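Local coordinates for protein type I modular polyketide synthase (Streptomyces albus subsp. albus, PDB 6IYT) that probably transfers an extender acyl group, ethylmalonyl from its coenzyme A thioester, to the acyl carrier protein as an acyltransferase domain of the salinomycin polyketide synthase, at residues Q240-E245 with S315-H320; P126-Q131 with E182-V187. All blocks are in the same frame, centred on the assembly; numbering follows the deposited sequence.

In the fold
Contact 1 and contact 2 lie on the same side of the chain's centre, with their own centres about 12 Å apart, and both border the presumed active site. They touch at two places. Glu182, on the helix of contact 2, meets helix 228-245: its CG lies 3.6 Å from Gln240 OE1. Between the loops, Gln128 of contact 2 packs against Ser315 and Thr316 of contact 1. The likely nucleophile, Ser213 of the GHSQG pattern, is hydrogen-bonded by His320 of contact 1, while the side chain of Gln185 in contact 2 lies near that elbow. Residues 315-320 and 126-131 thus approach one probable catalytic pocket from two separate loops.

Contact 1 (Q240-E245 with S315-H320); sequences QLFADE and STVASH
Phe242 and Val317 carry this contact, with Ser319 at its margin. Phe242 reaches from the helix to the 315-320 loop, and its CD2 meets Val317 CG2 at 4.0 Å. Val317 CG2 also lies 4.2 Å from Phe242 CB, close to the root of the side chain as well as to the ring. The aromatic ring takes the methyl obliquely, and the two side chains cross at about a right angle. Farther round the ring, Phe242 CE2 comes within 4.5 Å of Ser319 CB, a looser approach made by carbon and not by the hydroxyl.

Torsions explain which methyl does the work. Val317 has CG1 anti to its carbonyl carbon (chi1 -66°), which sets CG2 between the backbone N and the carbonyl carbon, on the side facing the ring. Phe242 and Val317 are both buried, and no hydrogen bond links the segments, so the join is one of apolar packing.

Outside this first shell, each side has its own supports. Ala318 is the centre of an inverse gamma turn, with a weak bond from Ser319 N to Val317 O of 2.9 Å, which helps bring Val317 and Ser319 round the same ring. Thr316 OG1 ties the loop to Ile313 O and Val252 N. On the helix, Leu241 packs on helix 328-334, Glu245 makes a salt bridge to Arg330, and Gln240 NE2 donates to Asp244 OD1 one turn on.

His320 follows directly, held at ND1 by Arg372 O and bonded through NE2 to Ser213 OG, consistent with a Ser-His catalytic pair. Residues 317-320 read VASH and occupy the position of the YASH and HAFH motifs associated with extender-unit selection in polyketide synthase acyltransferases.

Contact 2 (P126-Q131 with E182-V187); sequences PGQGSQ and EILQPV
Leu184 projects from helix 181-200 against two glutamines of the 126-131 loop. It crosses Gln131 at about a right angle and Gln128 obliquely. With CG anti to the backbone N, its two methyls point into the loop: Leu184 CD1 lies 3.9 Å from Gln131 CB, while Leu184 CD2 is shared, 3.7 Å from Gln131 NE2 and 3.9 Å from Gln128 CG.

Gln131 bends at chi2 (-91°), so its amide folds back over its own loop. There Gln131 OE1 accepts the N-H of Gly129 (N to OE1 2.8 Å), with the donor tilted 24° from the carbonyl plane, and NE2 makes a weak hydrogen bond to Gly314 O. The amide is therefore held firmly at OE1 and only weakly at NE2, while Leu184 CD2 sits over its face.

Gln128, extended beyond CG, instead carries its amide out to that of Gln185, the two planes 62° apart. Gln185 also packs on Val235 and Ser239 of helix 228-245 and on Gln214 of the probable nucleophile elbow. The loop sequence GQGSQ, just after strand 120-125 of the parallel sheet, matches a motif conserved in these acyltransferases, where it borders the active site, as it probably does here.

Contact 1 (Q240-E245 with S315-H320)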
ATOM      1  N   GLN A 240      14.993  15.360   5.164  1.00  5.09           N
ATOM      2  CA  GLN A 240      16.179  16.232   4.961  1.00  5.82           C
ATOM      3  C   GLN A 240      17.122  16.184   6.165  1.00  5.53           C
ATOM      4  O   GLN A 240      18.343  16.064   6.012  1.00  5.92           O
ATOM      5  CB  GLN A 240      15.756  17.670   4.708  1.00  6.16           C
ATOM      6  CG  GLN A 240      16.920  18.581   4.345  1.00  7.41           C
ATOM      7  CD  GLN A 240      17.617  18.157   3.074  1.00  8.65           C
ATOM      8  OE1 GLN A 240      17.003  18.147   1.975  1.00  7.86           O
ATOM      9  NE2 GLN A 240      18.913  17.899   3.165  1.00 10.94           N
ATOM     10  N   LEU A 241      16.563  16.162   7.369  1.00  5.76           N
ATOM     11  CA  LEU A 241      17.442  16.078   8.585  1.00  6.61           C
ATOM     12  C   LEU A 241      18.218  14.776   8.566  1.00  6.25           C
ATOM     13  O   LEU A 241      19.440  14.745   8.812  1.00  6.54           O
ATOM     14  CB  LEU A 241      16.634  16.172   9.858  1.00  7.21           C
ATOM     15  CG  LEU A 241      17.426  16.062  11.145  1.00  8.12           C
ATOM     16  CD1 LEU A 241      18.412  17.198  11.271  1.00  8.92           C
ATOM     17  CD2 LEU A 241      16.482  16.017  12.332  1.00  9.20           C
ATOM     18  N   PHE A 242      17.532  13.705   8.208  1.00  7.08           N
ATOM     19  CA  PHE A 242      18.171  12.399   8.130  1.00  7.17           C
ATOM     20  C   PHE A 242      19.247  12.366   7.037  1.00  7.04           C
ATOM     21  O   PHE A 242      20.287  11.694   7.201  1.00  7.38           O
ATOM     22  CB  PHE A 242      17.132  11.309   7.891  1.00  8.04           C
ATOM     23  CG  PHE A 242      16.243  11.056   9.065  1.00  9.68           C
ATOM     24  CD1 PHE A 242      16.490  11.659  10.279  1.00 11.83           C
ATOM     25  CD2 PHE A 242      15.203  10.148   8.978  1.00 13.11           C
ATOM     26  CE1 PHE A 242      15.673  11.417  11.377  1.00 13.77           C
ATOM     27  CE2 PHE A 242      14.347   9.943  10.070  1.00 14.26           C
ATOM     28  CZ  PHE A 242      14.637  10.519  11.277  1.00 13.92           C
ATOM     29  N   ALA A 243      18.967  12.982   5.895  1.00  6.02           N
ATOM     30  CA  ALA A 243      19.976  13.112   4.811  1.00  6.84           C
ATOM     31  C   ALA A 243      21.219  13.843   5.335  1.00  8.64           C
ATOM     32  O   ALA A 243      22.366  13.497   4.983  1.00  9.31           O
ATOM     33  CB  ALA A 243      19.389  13.880   3.623  1.00  8.48           C
ATOM     34  N   ASP A 244      20.983  14.890   6.084  1.00  7.65           N
ATOM     35  CA  ASP A 244      22.060  15.677   6.657  1.00  9.38           C
ATOM     36  C   ASP A 244      22.918  15.006   7.740  1.00 11.05           C
ATOM     37  O   ASP A 244      24.104  15.281   7.844  1.00  9.99           O
ATOM     38  CB  ASP A 244      21.559  17.039   7.135  1.00 12.18           C
ATOM     39  CG  ASP A 244      21.057  17.907   5.986  1.00 14.49           C
ATOM     40  OD1 ASP A 244      21.495  17.674   4.880  1.00 22.56           O
ATOM     41  OD2 ASP A 244      20.269  18.812   6.192  1.00 15.86           O
ATOM     42  N   GLU A 245      22.285  14.233   8.626  1.00  9.28           N
ATOM     43  CA  GLU A 245      23.004  13.641   9.766  1.00 11.20           C
ATOM     44  C   GLU A 245      23.153  12.120   9.950  1.00 11.29           C
ATOM     45  O   GLU A 245      24.000  11.685  10.728  1.00 11.18           O
ATOM     46  CB  GLU A 245      22.412  14.207  11.063  1.00 30.00           C
ATOM     47  CG  GLU A 245      22.261  15.719  11.075  1.00 30.00           C
ATOM     48  CD  GLU A 245      23.581  16.433  11.286  1.00 30.00           C
ATOM     49  OE1 GLU A 245      24.521  15.799  11.810  1.00 30.00           O
ATOM     50  OE2 GLU A 245      23.677  17.625  10.931  1.00 30.00           O
ATOM     51  N   SER A 315      18.029   2.800   0.660  1.00 10.63           N
ATOM     52  CA  SER A 315      18.079   4.191   1.004  1.00  9.18           C
ATOM     53  C   SER A 315      17.725   4.494   2.448  1.00  8.85           C
ATOM     54  O   SER A 315      17.533   5.649   2.805  1.00  8.80           O
ATOM     55  CB  SER A 315      17.202   5.017   0.084  1.00 13.09           C
ATOM     56  OG  SER A 315      17.630   4.883  -1.281  1.00 13.53           O
ATOM     57  N   THR A 316      17.703   3.483   3.293  1.00  9.39           N
ATOM     58  CA  THR A 316      17.342   3.693   4.680  1.00  7.33           C
ATOM     59  C   THR A 316      18.539   4.177   5.480  1.00  6.90           C
ATOM     60  O   THR A 316      19.711   3.993   5.073  1.00  7.53           O
ATOM     61  CB  THR A 316      16.816   2.430   5.323  1.00  8.84           C
ATOM     62  OG1 THR A 316      17.765   1.362   5.136  1.00  8.59           O
ATOM     63  CG2 THR A 316      15.444   2.052   4.702  1.00  9.49           C
ATOM     64  N   VAL A 317      18.238   4.921   6.527  1.00  6.42           N
ATOM     65  CA  VAL A 317      19.195   5.221   7.604  1.00  6.21           C
ATOM     66  C   VAL A 317      18.777   4.445   8.839  1.00  5.46           C
ATOM     67  O   VAL A 317      17.722   3.848   8.851  1.00  5.14           O
ATOM     68  CB  VAL A 317      19.219   6.723   7.941  1.00  6.00           C
ATOM     69  CG1 VAL A 317      19.757   7.546   6.769  1.00  6.61           C
ATOM     70  CG2 VAL A 317      17.856   7.222   8.461  1.00  6.71           C
ATOM     71  N   ALA A 318      19.554   4.534   9.911  1.00  5.30           N
ATOM     72  CA  ALA A 318      19.239   3.782  11.128  1.00  6.10           C
ATOM     73  C   ALA A 318      18.315   4.593  12.014  1.00  6.53           C
ATOM     74  O   ALA A 318      18.684   4.994  13.110  1.00  8.60           O
ATOM     75  CB  ALA A 318      20.526   3.408  11.889  1.00  5.90           C
ATOM     76  N   SER A 319      17.102   4.837  11.541  1.00  7.26           N
ATOM     77  CA  SER A 319      16.032   5.291  12.407  1.00  7.99           C
ATOM     78  C   SER A 319      15.635   4.141  13.330  1.00  7.47           C
ATOM     79  O   SER A 319      16.161   3.028  13.218  1.00  8.19           O
ATOM     80  CB  SER A 319      14.829   5.763  11.568  1.00  8.07           C
ATOM     81  OG  SER A 319      14.627   4.894  10.476  1.00 11.13           O
ATOM     82  N   HIS A 320      14.801   4.432  14.304  1.00  7.01           N
ATOM     83  CA  HIS A 320      14.217   3.408  15.154  1.00  6.55           C
ATOM     84  C   HIS A 320      15.280   2.737  16.033  1.00  7.61           C
ATOM     85  O   HIS A 320      15.158   1.572  16.379  1.00  9.73           O
ATOM     86  CB  HIS A 320      13.474   2.352  14.308  1.00  7.75           C
ATOM     87  CG  HIS A 320      12.395   2.929  13.455  1.00  6.82           C
ATOM     88  ND1 HIS A 320      11.305   3.574  13.993  1.00  7.57           N
ATOM     89  CD2 HIS A 320      12.340   3.158  12.120  1.00  8.76           C
ATOM     90  CE1 HIS A 320      10.568   4.082  13.020  1.00  7.73           C
ATOM     91  NE2 HIS A 320      11.205   3.903  11.886  1.00  7.99           N
TER

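Contact 2 (P126-Q131 with E182-V187)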
ATOM      1  N   PRO A 126       2.931   1.667   4.403  1.00  5.83           N
ATOM      2  CA  PRO A 126       4.276   1.235   4.833  1.00  6.50           C
ATOM      3  C   PRO A 126       5.324   2.342   4.791  1.00  7.38           C
ATOM      4  O   PRO A 126       5.056   3.455   4.328  1.00  7.55           O
ATOM      5  CB  PRO A 126       4.638   0.130   3.838  1.00  6.67           C
ATOM      6  CG  PRO A 126       3.761   0.340   2.655  1.00  8.70           C
ATOM      7  CD  PRO A 126       2.568   1.164   3.072  1.00  6.40           C
ATOM      8  N   GLY A 127       6.509   2.026   5.238  1.00  9.90           N
ATOM      9  CA  GLY A 127       7.653   2.948   5.096  1.00 11.33           C
ATOM     10  C   GLY A 127       8.472   2.610   3.870  1.00 13.30           C
ATOM     11  O   GLY A 127       7.927   2.263   2.811  1.00 13.64           O
ATOM     12  N   GLN A 128       9.784   2.707   3.986  1.00 13.32           N
ATOM     13  CA  GLN A 128      10.633   2.471   2.834  1.00 13.46           C
ATOM     14  C   GLN A 128      10.674   0.992   2.526  1.00 11.66           C
ATOM     15  O   GLN A 128      10.404   0.156   3.393  1.00 13.87           O
ATOM     16  CB  GLN A 128      12.037   3.019   3.064  1.00 15.00           C
ATOM     17  CG  GLN A 128      12.256   4.354   2.407  1.00 15.63           C
ATOM     18  CD  GLN A 128      13.478   5.067   2.919  1.00 15.28           C
ATOM     19  OE1 GLN A 128      14.620   4.752   2.533  1.00 17.13           O
ATOM     20  NE2 GLN A 128      13.270   5.995   3.804  1.00 13.89           N
ATOM     21  N   GLY A 129      10.910   0.668   1.264  1.00 10.59           N
ATOM     22  CA  GLY A 129      10.915  -0.722   0.813  1.00 10.68           C
ATOM     23  C   GLY A 129       9.932  -0.921  -0.325  1.00 12.66           C
ATOM     24  O   GLY A 129      10.008  -1.922  -1.079  1.00 11.59           O
ATOM     25  N   SER A 130       8.994   0.027  -0.435  1.00 10.07           N
ATOM     26  CA  SER A 130       7.914   0.011  -1.450  1.00 13.72           C
ATOM     27  C   SER A 130       8.406   0.365  -2.871  1.00 11.71           C
ATOM     28  O   SER A 130       7.661   0.230  -3.845  1.00 12.59           O
ATOM     29  CB  SER A 130       6.828   1.029  -1.034  1.00 16.68           C
ATOM     30  OG  SER A 130       5.695   0.340  -0.591  1.00 34.45           O
ATOM     31  N   GLN A 131       9.514   1.076  -2.933  1.00  9.98           N
ATOM     32  CA  GLN A 131       9.826   1.862  -4.102  1.00  9.74           C
ATOM     33  C   GLN A 131      10.291   0.951  -5.239  1.00  8.27           C
ATOM     34  O   GLN A 131      10.966  -0.044  -4.997  1.00 10.34           O
ATOM     35  CB  GLN A 131      10.936   2.918  -3.746  1.00 10.67           C
ATOM     36  CG  GLN A 131      12.271   2.322  -3.289  1.00 12.79           C
ATOM     37  CD  GLN A 131      12.392   2.122  -1.774  1.00 14.49           C
ATOM     38  OE1 GLN A 131      11.400   2.075  -1.060  1.00 15.60           O
ATOM     39  NE2 GLN A 131      13.638   2.059  -1.276  1.00 14.93           N
ATOM     40  N   GLU A 182      16.003  12.119   1.054  1.00  5.81           N
ATOM     41  CA  GLU A 182      15.248  13.363   1.200  1.00  6.40           C
ATOM     42  C   GLU A 182      14.392  13.627  -0.055  1.00  5.45           C
ATOM     43  O   GLU A 182      13.496  14.433  -0.038  1.00  5.22           O
ATOM     44  CB  GLU A 182      16.187  14.521   1.492  1.00  7.23           C
ATOM     45  CG  GLU A 182      17.058  14.938   0.279  1.00  8.62           C
ATOM     46  CD  GLU A 182      18.390  14.173   0.160  1.00 10.75           C
ATOM     47  OE1 GLU A 182      18.516  12.993   0.613  1.00  9.00           O
ATOM     48  OE2 GLU A 182      19.323  14.735  -0.491  1.00 15.17           O
ATOM     49  N   ILE A 183      14.628  12.833  -1.088  1.00  5.56           N
ATOM     50  CA  ILE A 183      13.805  12.848  -2.324  1.00  5.75           C
ATOM     51  C   ILE A 183      12.776  11.743  -2.281  1.00  5.70           C
ATOM     52  O   ILE A 183      11.575  11.969  -2.541  1.00  5.27           O
ATOM     53  CB  ILE A 183      14.678  12.681  -3.566  1.00  6.06           C
ATOM     54  CG1 ILE A 183      15.857  13.693  -3.579  1.00  6.80           C
ATOM     55  CG2 ILE A 183      13.818  12.796  -4.828  1.00  6.68           C
ATOM     56  CD1 ILE A 183      15.459  15.126  -3.456  1.00  7.01           C
ATOM     57  N   LEU A 184      13.229  10.555  -1.876  1.00  4.93           N
ATOM     58  CA  LEU A 184      12.383   9.368  -1.821  1.00  5.06           C
ATOM     59  C   LEU A 184      11.204   9.498  -0.858  1.00  4.58           C
ATOM     60  O   LEU A 184      10.064   9.114  -1.197  1.00  4.50           O
ATOM     61  CB  LEU A 184      13.234   8.157  -1.439  1.00  5.65           C
ATOM     62  CG  LEU A 184      12.544   6.817  -1.406  1.00  6.09           C
ATOM     63  CD1 LEU A 184      11.989   6.518  -2.781  1.00  5.97           C
ATOM     64  CD2 LEU A 184      13.548   5.736  -0.974  1.00  7.37           C
ATOM     65  N   GLN A 185      11.460   9.924   0.383  1.00  4.52           N
ATOM     66  CA  GLN A 185      10.365   9.907   1.365  1.00  4.82           C
ATOM     67  C   GLN A 185       9.197  10.816   0.922  1.00  4.58           C
ATOM     68  O   GLN A 185       8.064  10.411   0.975  1.00  4.11           O
ATOM     69  CB  GLN A 185      10.843  10.238   2.759  1.00  5.34           C
ATOM     70  CG  GLN A 185      11.796   9.203   3.321  1.00  5.71           C
ATOM     71  CD  GLN A 185      11.938   9.272   4.840  1.00  8.02           C
ATOM     72  OE1 GLN A 185      11.233  10.025   5.513  1.00  8.06           O
ATOM     73  NE2 GLN A 185      12.788   8.419   5.384  1.00 10.00           N
ATOM     74  N   PRO A 186       9.490  12.031   0.432  1.00  4.45           N
ATOM     75  CA  PRO A 186       8.331  12.819   0.030  1.00  4.69           C
ATOM     76  C   PRO A 186       7.650  12.300  -1.225  1.00  4.49           C
ATOM     77  O   PRO A 186       6.402  12.425  -1.363  1.00  4.81           O
ATOM     78  CB  PRO A 186       8.934  14.241  -0.206  1.00  5.30           C
ATOM     79  CG  PRO A 186      10.165  14.265   0.651  1.00  5.69           C
ATOM     80  CD  PRO A 186      10.713  12.851   0.494  1.00  5.13           C
ATOM     81  N   VAL A 187       8.408  11.628  -2.094  1.00  4.76           N
ATOM     82  CA  VAL A 187       7.804  10.997  -3.279  1.00  5.21           C
ATOM     83  C   VAL A 187       6.921   9.785  -2.874  1.00  5.23           C
ATOM     84  O   VAL A 187       5.785   9.693  -3.285  1.00  4.71           O
ATOM     85  CB  VAL A 187       8.858  10.563  -4.274  1.00  6.38           C
ATOM     86  CG1 VAL A 187       8.261   9.607  -5.273  1.00  7.44           C
ATOM     87  CG2 VAL A 187       9.442  11.773  -4.966  1.00  6.34           C
TER